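Local coordinates for protein D-xylonate dehydratase (PDB 5OYN) that dehydrates D-xylonate to 2-dehydro-3-deoxy-D-arabinonate in D-xylose degradation, and D-gluconate likewise, using a [2Fe-2S] cluster and magnesium, at residues Q423-A429 with T528-N534; A429-D435 with R454-R460; F18-F24 with L123-D129. One frame throughout, in Å; residues are numbered along the deposited sequence.

Contact 1 (Q423-A429 with T528-N534)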
# COMPACT_ATOMS: atom_id res chain seq x y z
N GLN A 423 29.69 21.57 -53.05
CA GLN A 423 29.39 22.20 -51.77
C GLN A 423 28.59 21.19 -50.91
O GLN A 423 27.36 21.23 -50.86
CB GLN A 423 28.61 23.53 -52.03
CG GLN A 423 29.37 24.82 -51.68
CD GLN A 423 28.46 26.06 -51.67
OE1 GLN A 423 27.22 25.94 -51.61
NE2 GLN A 423 29.06 27.25 -51.68
N GLU A 424 29.29 20.29 -50.21
CA GLU A 424 28.65 19.28 -49.37
C GLU A 424 28.74 19.67 -47.91
O GLU A 424 29.77 20.17 -47.45
CB GLU A 424 29.26 17.89 -49.56
CG GLU A 424 29.30 17.40 -50.99
CD GLU A 424 30.50 17.95 -51.77
OE1 GLU A 424 30.60 19.18 -51.94
OE2 GLU A 424 31.35 17.14 -52.22
N GLY A 425 27.67 19.41 -47.17
CA GLY A 425 27.54 19.95 -45.84
C GLY A 425 27.08 21.39 -45.82
O GLY A 425 26.97 21.98 -44.73
N VAL A 426 26.81 21.96 -46.98
CA VAL A 426 26.42 23.35 -47.13
C VAL A 426 25.23 23.39 -48.06
O VAL A 426 25.16 22.65 -49.04
CB VAL A 426 27.58 24.20 -47.70
CG1 VAL A 426 28.52 24.60 -46.63
CG2 VAL A 426 28.34 23.37 -48.63
N PHE A 427 24.27 24.24 -47.72
CA PHE A 427 23.06 24.40 -48.51
C PHE A 427 22.44 25.71 -48.06
O PHE A 427 22.74 26.22 -46.97
CB PHE A 427 22.07 23.23 -48.34
CG PHE A 427 21.38 23.17 -46.98
CD1 PHE A 427 22.01 22.61 -45.87
CD2 PHE A 427 20.09 23.67 -46.81
CE1 PHE A 427 21.38 22.56 -44.64
CE2 PHE A 427 19.45 23.62 -45.56
CZ PHE A 427 20.10 23.07 -44.48
N GLU A 428 21.61 26.26 -48.92
CA GLU A 428 20.87 27.47 -48.62
C GLU A 428 19.39 27.17 -48.75
O GLU A 428 18.98 26.42 -49.65
CB GLU A 428 21.29 28.61 -49.55
CG GLU A 428 22.80 28.90 -49.50
CD GLU A 428 23.22 30.10 -50.34
OE1 GLU A 428 22.79 30.19 -51.51
OE2 GLU A 428 23.98 30.95 -49.81
N ALA A 429 18.59 27.75 -47.85
CA ALA A 429 17.15 27.53 -47.88
C ALA A 429 16.42 28.83 -47.57
O ALA A 429 17.00 29.81 -47.09
CB ALA A 429 16.73 26.44 -46.89
N THR A 528 16.95 34.20 -46.83
CA THR A 528 17.74 33.03 -47.20
C THR A 528 18.71 32.73 -46.08
O THR A 528 19.43 33.62 -45.60
CB THR A 528 18.45 33.26 -48.54
OG1 THR A 528 17.52 33.02 -49.60
CG2 THR A 528 19.65 32.32 -48.71
N ILE A 529 18.70 31.47 -45.62
CA ILE A 529 19.57 30.99 -44.56
C ILE A 529 20.58 30.03 -45.17
O ILE A 529 20.24 29.20 -46.02
CB ILE A 529 18.76 30.30 -43.43
CG1 ILE A 529 17.80 31.30 -42.79
CG2 ILE A 529 19.70 29.70 -42.40
CD1 ILE A 529 17.47 31.02 -41.33
N ARG A 530 21.84 30.17 -44.76
CA ARG A 530 22.95 29.40 -45.30
C ARG A 530 23.56 28.57 -44.18
O ARG A 530 24.09 29.13 -43.21
CB ARG A 530 23.99 30.31 -45.95
CG ARG A 530 25.39 29.71 -46.03
CD ARG A 530 26.18 30.30 -47.19
NE ARG A 530 27.51 29.71 -47.30
CZ ARG A 530 28.03 29.20 -48.42
NH1 ARG A 530 27.33 29.20 -49.56
NH2 ARG A 530 29.26 28.68 -48.40
N ILE A 531 23.47 27.25 -44.31
CA ILE A 531 23.95 26.32 -43.29
C ILE A 531 25.25 25.71 -43.80
O ILE A 531 25.29 25.17 -44.91
CB ILE A 531 22.91 25.22 -42.97
CG1 ILE A 531 21.52 25.81 -42.67
CG2 ILE A 531 23.36 24.36 -41.79
CD1 ILE A 531 21.42 26.54 -41.35
N ASP A 532 26.29 25.77 -42.97
CA ASP A 532 27.57 25.14 -43.27
C ASP A 532 27.89 24.22 -42.11
O ASP A 532 28.29 24.69 -41.04
CB ASP A 532 28.68 26.18 -43.49
CG ASP A 532 29.98 25.58 -44.05
OD1 ASP A 532 30.20 24.35 -43.89
OD2 ASP A 532 30.77 26.33 -44.67
N LEU A 533 27.71 22.91 -42.32
CA LEU A 533 27.99 21.94 -41.27
C LEU A 533 29.48 21.62 -41.17
O LEU A 533 29.92 21.11 -40.13
CB LEU A 533 27.19 20.65 -41.47
CG LEU A 533 25.67 20.79 -41.62
CD1 LEU A 533 25.01 19.45 -41.87
CD2 LEU A 533 25.04 21.49 -40.41
N ASN A 534 30.25 21.90 -42.23
CA ASN A 534 31.69 21.69 -42.16
C ASN A 534 32.33 22.69 -41.22
O ASN A 534 33.33 22.37 -40.56
CB ASN A 534 32.33 21.81 -43.53
CG ASN A 534 31.68 20.91 -44.56
OD1 ASN A 534 31.95 19.71 -44.62
ND2 ASN A 534 30.83 21.50 -45.41
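Phe427 and Ala429 pair with Ile531 and Ile529 through two hydrogen bonds each, as strands 426-429 and 528-532 run antiparallel with their axes 4.7 Å apart at 166°. One more backbone bond, from Leu533 N to Gly425 O, carries the pairing just past the end of strand 528-532. Phe427 and Ile531 share one face of the sheet and lie side by side. With chi1 at 71° the Phe427 ring is swung toward its neighbour, bringing CE1 to 3.5 Å from Ile531 CB, while CZ meets Ile531 CG1. Tyr417 meets the same ring, and Cys538 of strand 537-540 touches Ile531. These two strands belong to a five-stranded mixed sheet in the C-terminal family region, where 528-532 is the antiparallel neighbour of 426-435 and passes the pairing on to 537-540. The opposite face carries Glu428 and Arg530, a non-hydrogen-bonded pair. Arg530 is extended from CG to NE, and its CD passes 3.5 Å from Glu428 OE2. The salt bridge itself is long, 3.8 Å from Glu428 OE2 to Arg530 NH1; the carboxylate oxygen comes to the edge of the guanidinium, with the two planes 86° apart. Beyond the strand ends, Asn534 ND2 gives a nearly straight bond of 2.7 Å to Glu424 O, received in the carbonyl plane. The same amide nitrogen also reaches Asp532 OD1 at 3.3 Å. Gly425 lies beside this amide with positive phi, and a beta carbon there would run into Asn534 ND2.

Contact 2 (A429-D435 with R454-R460)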
# COMPACT_ATOMS: atom_id res chain seq x y z
N ALA A 429 18.59 27.75 -47.85
CA ALA A 429 17.15 27.53 -47.88
C ALA A 429 16.42 28.83 -47.57
O ALA A 429 17.00 29.81 -47.09
CB ALA A 429 16.73 26.44 -46.89
N ARG A 430 15.12 28.82 -47.86
CA ARG A 430 14.26 29.99 -47.72
C ARG A 430 13.46 29.87 -46.43
O ARG A 430 12.72 28.91 -46.23
CB ARG A 430 13.32 30.09 -48.92
CG ARG A 430 12.34 31.24 -48.84
CD ARG A 430 11.76 31.49 -50.19
NE ARG A 430 10.72 30.54 -50.52
CZ ARG A 430 9.45 30.70 -50.16
NH1 ARG A 430 9.10 31.79 -49.46
NH2 ARG A 430 8.54 29.79 -50.50
N ALA A 431 13.60 30.87 -45.55
CA ALA A 431 12.99 30.79 -44.24
C ALA A 431 11.47 30.92 -44.32
O ALA A 431 10.94 31.79 -45.01
CB ALA A 431 13.57 31.88 -43.33
N ILE A 432 10.76 30.04 -43.61
CA ILE A 432 9.33 30.15 -43.35
C ILE A 432 9.18 30.28 -41.84
O ILE A 432 9.31 29.29 -41.11
CB ILE A 432 8.54 28.95 -43.88
CG1 ILE A 432 9.04 28.56 -45.28
CG2 ILE A 432 7.04 29.25 -43.87
CD1 ILE A 432 8.53 29.44 -46.40
N VAL A 433 8.91 31.50 -41.37
CA VAL A 433 8.98 31.83 -39.95
C VAL A 433 7.59 31.78 -39.33
O VAL A 433 6.61 32.27 -39.92
CB VAL A 433 9.62 33.22 -39.74
CG1 VAL A 433 9.73 33.56 -38.26
CG2 VAL A 433 10.98 33.25 -40.41
N PHE A 434 7.51 31.20 -38.13
CA PHE A 434 6.26 31.10 -37.38
C PHE A 434 6.49 31.62 -35.97
O PHE A 434 7.55 31.40 -35.38
CB PHE A 434 5.76 29.67 -37.32
CG PHE A 434 5.58 29.05 -38.65
CD1 PHE A 434 4.45 29.34 -39.42
CD2 PHE A 434 6.52 28.17 -39.16
CE1 PHE A 434 4.27 28.76 -40.67
CE2 PHE A 434 6.34 27.59 -40.40
CZ PHE A 434 5.21 27.88 -41.16
N ASP A 435 5.48 32.29 -35.43
CA ASP A 435 5.60 32.87 -34.09
C ASP A 435 4.83 31.97 -33.12
O ASP A 435 3.68 32.22 -32.76
CB ASP A 435 5.10 34.31 -34.08
CG ASP A 435 6.20 35.30 -34.46
OD1 ASP A 435 7.01 35.66 -33.58
OD2 ASP A 435 6.25 35.69 -35.65
N ARG A 454 13.09 23.50 -50.87
CA ARG A 454 14.25 24.30 -50.51
C ARG A 454 13.93 25.36 -49.46
O ARG A 454 14.65 26.36 -49.34
CB ARG A 454 14.86 24.95 -51.76
CG ARG A 454 14.84 24.07 -53.01
CD ARG A 454 15.77 22.87 -52.91
NE ARG A 454 17.02 23.18 -52.21
CZ ARG A 454 18.02 22.31 -52.05
NH1 ARG A 454 17.92 21.07 -52.55
NH2 ARG A 454 19.12 22.66 -51.39
N CYS A 455 12.88 25.14 -48.66
CA CYS A 455 12.57 26.01 -47.54
C CYS A 455 13.14 25.44 -46.24
O CYS A 455 13.57 24.28 -46.18
CB CYS A 455 11.06 26.22 -47.42
SG CYS A 455 10.26 26.60 -49.01
N ILE A 456 13.17 26.27 -45.21
CA ILE A 456 13.56 25.86 -43.87
C ILE A 456 12.54 26.43 -42.88
O ILE A 456 12.33 27.65 -42.82
CB ILE A 456 15.00 26.30 -43.51
CG1 ILE A 456 15.28 26.07 -42.03
CG2 ILE A 456 15.25 27.77 -43.89
CD1 ILE A 456 16.74 26.11 -41.68
N LEU A 457 11.90 25.55 -42.11
CA LEU A 457 10.84 25.97 -41.21
C LEU A 457 11.44 26.49 -39.91
O LEU A 457 12.27 25.83 -39.28
CB LEU A 457 9.86 24.83 -40.96
CG LEU A 457 9.37 24.18 -42.26
CD1 LEU A 457 8.68 22.85 -41.99
CD2 LEU A 457 8.46 25.12 -43.06
N VAL A 458 11.02 27.69 -39.52
CA VAL A 458 11.62 28.40 -38.41
C VAL A 458 10.51 28.76 -37.44
O VAL A 458 9.43 29.20 -37.86
CB VAL A 458 12.38 29.67 -38.87
CG1 VAL A 458 12.86 30.49 -37.68
CG2 VAL A 458 13.55 29.30 -39.75
N ILE A 459 10.76 28.57 -36.15
CA ILE A 459 9.80 28.89 -35.10
C ILE A 459 10.53 29.71 -34.05
O ILE A 459 11.69 29.43 -33.73
CB ILE A 459 9.17 27.61 -34.50
CG1 ILE A 459 8.14 27.96 -33.43
CG2 ILE A 459 10.25 26.68 -33.95
CD1 ILE A 459 7.05 26.92 -33.28
N ARG A 460 9.86 30.74 -33.53
CA ARG A 460 10.46 31.64 -32.56
C ARG A 460 9.45 31.97 -31.47
O ARG A 460 8.23 31.83 -31.65
CB ARG A 460 10.96 32.94 -33.22
CG ARG A 460 9.87 33.74 -33.92
CD ARG A 460 10.10 35.26 -33.84
NE ARG A 460 9.27 35.95 -34.83
CZ ARG A 460 9.72 36.46 -35.97
NH1 ARG A 460 11.01 36.37 -36.27
NH2 ARG A 460 8.88 37.05 -36.81
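Asp435 and Arg460 form a bidentate, side-on salt bridge: Arg460 NE bonds to Asp435 OD1 at 2.6 Å, and Arg460 NH2 bonds to Asp435 OD2 at 3.2 Å. The first oxygen is in the guanidinium plane, but the carboxylate is turned 47° against that plane, so the two groups are not coplanar. A chi1 of 60° and a bend at chi2 bring Arg460 to its partner. Val433 CG1 lies over one guanidinium face, 3.7 Å from Arg460 NH1, and that nitrogen is bonded to the carbonyls of Leu520 and Leu523. With an alanine here instead of Arg460, Asp435 would probably lose its charged mate and the carbonyls of Leu520 and Leu523 a donor. Strands 426-435 and 455-460 are the two parallel strands of a beta-alpha-beta unit, connected through helix 436-443, and their six backbone bonds start with Arg430 N to Arg454 O and finish with Arg460 N to Phe434 O. On the face shared with Arg460, Val433 CG2 is set against Val458 CB. Near the start of the pairing, Ala429 CB packs against Ile456 CG2 at 3.6 Å. On the other face, beside Phe434, Ile432 and Leu457 run alongside each other, with Leu457 CD2 3.9 Å from Ile432 CB. The same methyl meets the edge of the Phe434 ring at CE2, 4.2 Å away, while Tyr440 stacks edge-to-face with that ring. Ile432 CG1 packs on Cys455 CB at 3.8 Å. Arg430 bends at chi3, which lays its guanidinium over Ile432 CD1, and its NH2 bonds to Leu449 O.

Contact 3 (F18-F24 with L123-D129)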
# COMPACT_ATOMS: atom_id res chain seq x y z
N PHE A 18 26.25 12.51 12.29
CA PHE A 18 25.53 13.00 11.14
C PHE A 18 24.75 14.27 11.50
O PHE A 18 24.42 14.51 12.67
CB PHE A 18 24.60 11.92 10.63
CG PHE A 18 25.30 10.66 10.22
CD1 PHE A 18 25.92 10.57 8.99
CD2 PHE A 18 25.31 9.55 11.05
CE1 PHE A 18 26.56 9.40 8.59
CE2 PHE A 18 25.94 8.38 10.66
CZ PHE A 18 26.57 8.31 9.43
N ARG A 19 24.45 15.09 10.49
CA ARG A 19 23.69 16.31 10.77
C ARG A 19 22.34 16.01 11.40
O ARG A 19 21.78 16.86 12.10
CB ARG A 19 23.49 17.12 9.50
CG ARG A 19 23.35 16.25 8.30
CD ARG A 19 23.38 17.07 7.05
NE ARG A 19 22.09 17.67 6.74
CZ ARG A 19 21.84 18.96 6.85
NH1 ARG A 19 22.79 19.78 7.28
NH2 ARG A 19 20.64 19.44 6.52
N SER A 20 21.79 14.81 11.15
CA SER A 20 20.58 14.40 11.85
C SER A 20 20.74 14.57 13.35
O SER A 20 19.84 15.07 14.03
CB SER A 20 20.22 12.95 11.49
OG SER A 20 21.37 12.12 11.40
N ARG A 21 21.91 14.19 13.89
CA ARG A 21 22.15 14.29 15.32
C ARG A 21 21.97 15.70 15.86
O ARG A 21 21.74 15.86 17.05
CB ARG A 21 23.56 13.79 15.67
CG ARG A 21 23.82 12.33 15.27
CD ARG A 21 22.92 11.36 16.05
NE ARG A 21 21.98 10.63 15.19
CZ ARG A 21 21.05 9.79 15.63
NH1 ARG A 21 20.93 9.55 16.93
NH2 ARG A 21 20.24 9.16 14.78
N ASP A 22 22.05 16.73 15.01
CA ASP A 22 21.79 18.06 15.53
C ASP A 22 20.31 18.28 15.86
O ASP A 22 19.98 19.23 16.58
CB ASP A 22 22.27 19.13 14.56
CG ASP A 22 22.23 20.52 15.18
OD1 ASP A 22 23.03 20.80 16.10
OD2 ASP A 22 21.37 21.33 14.76
N TRP A 23 19.42 17.44 15.35
CA TRP A 23 18.02 17.47 15.74
C TRP A 23 17.75 16.54 16.91
O TRP A 23 17.10 16.92 17.89
CB TRP A 23 17.12 17.07 14.58
CG TRP A 23 16.79 18.12 13.56
CD1 TRP A 23 15.61 18.78 13.42
CD2 TRP A 23 17.63 18.57 12.49
NE1 TRP A 23 15.67 19.64 12.35
CE2 TRP A 23 16.90 19.53 11.76
CE3 TRP A 23 18.93 18.26 12.08
CZ2 TRP A 23 17.42 20.19 10.65
CZ3 TRP A 23 19.45 18.92 10.97
CH2 TRP A 23 18.70 19.87 10.27
N PHE A 24 18.27 15.31 16.83
CA PHE A 24 17.86 14.22 17.70
C PHE A 24 18.79 14.00 18.88
O PHE A 24 18.43 13.25 19.80
CB PHE A 24 17.76 12.92 16.88
CG PHE A 24 16.73 12.98 15.77
CD1 PHE A 24 15.61 13.79 15.89
CD2 PHE A 24 16.89 12.22 14.62
CE1 PHE A 24 14.67 13.84 14.88
CE2 PHE A 24 15.95 12.27 13.60
CZ PHE A 24 14.84 13.08 13.73
N LEU A 123 15.98 18.94 1.69
CA LEU A 123 17.24 18.26 2.01
C LEU A 123 18.03 19.02 3.06
O LEU A 123 18.66 18.41 3.94
CB LEU A 123 18.09 18.10 0.76
CG LEU A 123 17.65 17.11 -0.31
CD1 LEU A 123 18.75 17.00 -1.36
CD2 LEU A 123 17.36 15.76 0.30
N HIS A 124 18.01 20.35 3.00
CA HIS A 124 18.78 21.15 3.93
C HIS A 124 18.02 21.45 5.22
O HIS A 124 18.66 21.60 6.27
CB HIS A 124 19.21 22.45 3.25
CG HIS A 124 19.98 23.36 4.15
ND1 HIS A 124 21.27 23.08 4.55
CD2 HIS A 124 19.64 24.52 4.74
CE1 HIS A 124 21.70 24.04 5.34
NE2 HIS A 124 20.73 24.93 5.47
N GLY A 125 16.68 21.51 5.17
CA GLY A 125 15.84 21.91 6.28
C GLY A 125 15.40 20.84 7.25
O GLY A 125 14.82 21.18 8.29
N TYR A 126 15.65 19.56 6.97
CA TYR A 126 15.20 18.47 7.82
C TYR A 126 16.40 17.61 8.21
O TYR A 126 17.46 17.70 7.59
CB TYR A 126 14.14 17.62 7.10
CG TYR A 126 12.84 18.34 6.87
CD1 TYR A 126 12.61 19.02 5.68
CD2 TYR A 126 11.86 18.37 7.85
CE1 TYR A 126 11.42 19.70 5.46
CE2 TYR A 126 10.66 19.03 7.64
CZ TYR A 126 10.44 19.69 6.45
OH TYR A 126 9.26 20.36 6.25
N PRO A 127 16.26 16.77 9.24
CA PRO A 127 17.43 15.98 9.67
C PRO A 127 17.76 14.85 8.71
O PRO A 127 17.63 13.67 9.05
CB PRO A 127 17.00 15.44 11.04
CG PRO A 127 15.54 15.37 10.96
CD PRO A 127 15.11 16.55 10.12
N ILE A 128 18.19 15.22 7.50
CA ILE A 128 18.46 14.27 6.42
C ILE A 128 19.96 14.20 6.20
O ILE A 128 20.63 15.24 6.10
CB ILE A 128 17.72 14.68 5.14
CG1 ILE A 128 16.21 14.53 5.34
CG2 ILE A 128 18.19 13.85 3.94
CD1 ILE A 128 15.39 15.38 4.39
N ASP A 129 20.50 12.98 6.15
CA ASP A 129 21.93 12.77 6.00
C ASP A 129 22.33 12.48 4.57
O ASP A 129 23.13 13.21 3.98
CB ASP A 129 22.39 11.64 6.91
CG ASP A 129 22.23 11.99 8.35
OD1 ASP A 129 22.48 13.18 8.68
OD2 ASP A 129 21.86 11.09 9.15
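Asp129 holds Ser20 by two bonds, one to each carboxylate oxygen: OD1 accepts from Ser20 N at 3.0 Å, and OD2 takes the Ser20 OG hydroxyl at 2.5 Å. Both use syn lone pairs, and the hydroxyl is turned to the acid by a chi1 of 39°, which tucks OG in between the main-chain N and C. Beside this pair Arg19 sends its guanidinium past Asp129 to the backbone beyond. Arg19 NE sits almost in line with the C=O of Ile128, 2.9 Å from its O, while Arg19 NH2 lies above the carbonyl plane of His124, 2.9 Å from that O, with a weak bond to Leu123 O. One arginine thus ties the C-terminal end of helix 109-125 to the loop that follows. The third element is the Trp23 indole, which lies flat on Pro127: Pro127 CD stands 3.8 Å from the five-membered ring centroid, 8° off its normal, a CH-pi contact, and Trp23 CD2 is 3.5 Å from Pro127 CB. Phe24 CZ touches Pro127 CG at 3.7 Å. Pro127 is the centre of an inverse gamma turn, closed by Ile128 N bonding to Tyr126 O. Farther out, Ile56 N gives Asp129 OD2 another bond, and the second subunit takes part: Trp23 NE1 bonds to its Cys103 O, its Arg105 makes a cation-pi contact with the indole, and Tyr126 OH bonds to its Phe100 N. The contact therefore fastens the short helix 21-24 onto the link between helix 109-125 and strand 130-135, next to strand 56-61 of the parallel sheet and at a subunit boundary.

Contacts 1 and 2 share Ala429 and are built on one strand, 426-435, which pairs with 528-532 on one edge and with 455-460 on the other; their centres are 15 Å apart. Along the chain, contact 2 falls between the two halves of contact 1. Contact 3 closes earlier and lies on the opposite side of the chain's centre, its centre 57 Å from that of contact 1 and 54 Å from that of contact 2. Contact 2 comes nearer the magnesium site, with the side chain of Ile459 about 10 Å from that of Glu472, a magnesium ligand. At contact 3 the Tyr126 side chain is about 9 Å from a [2Fe-2S] cluster.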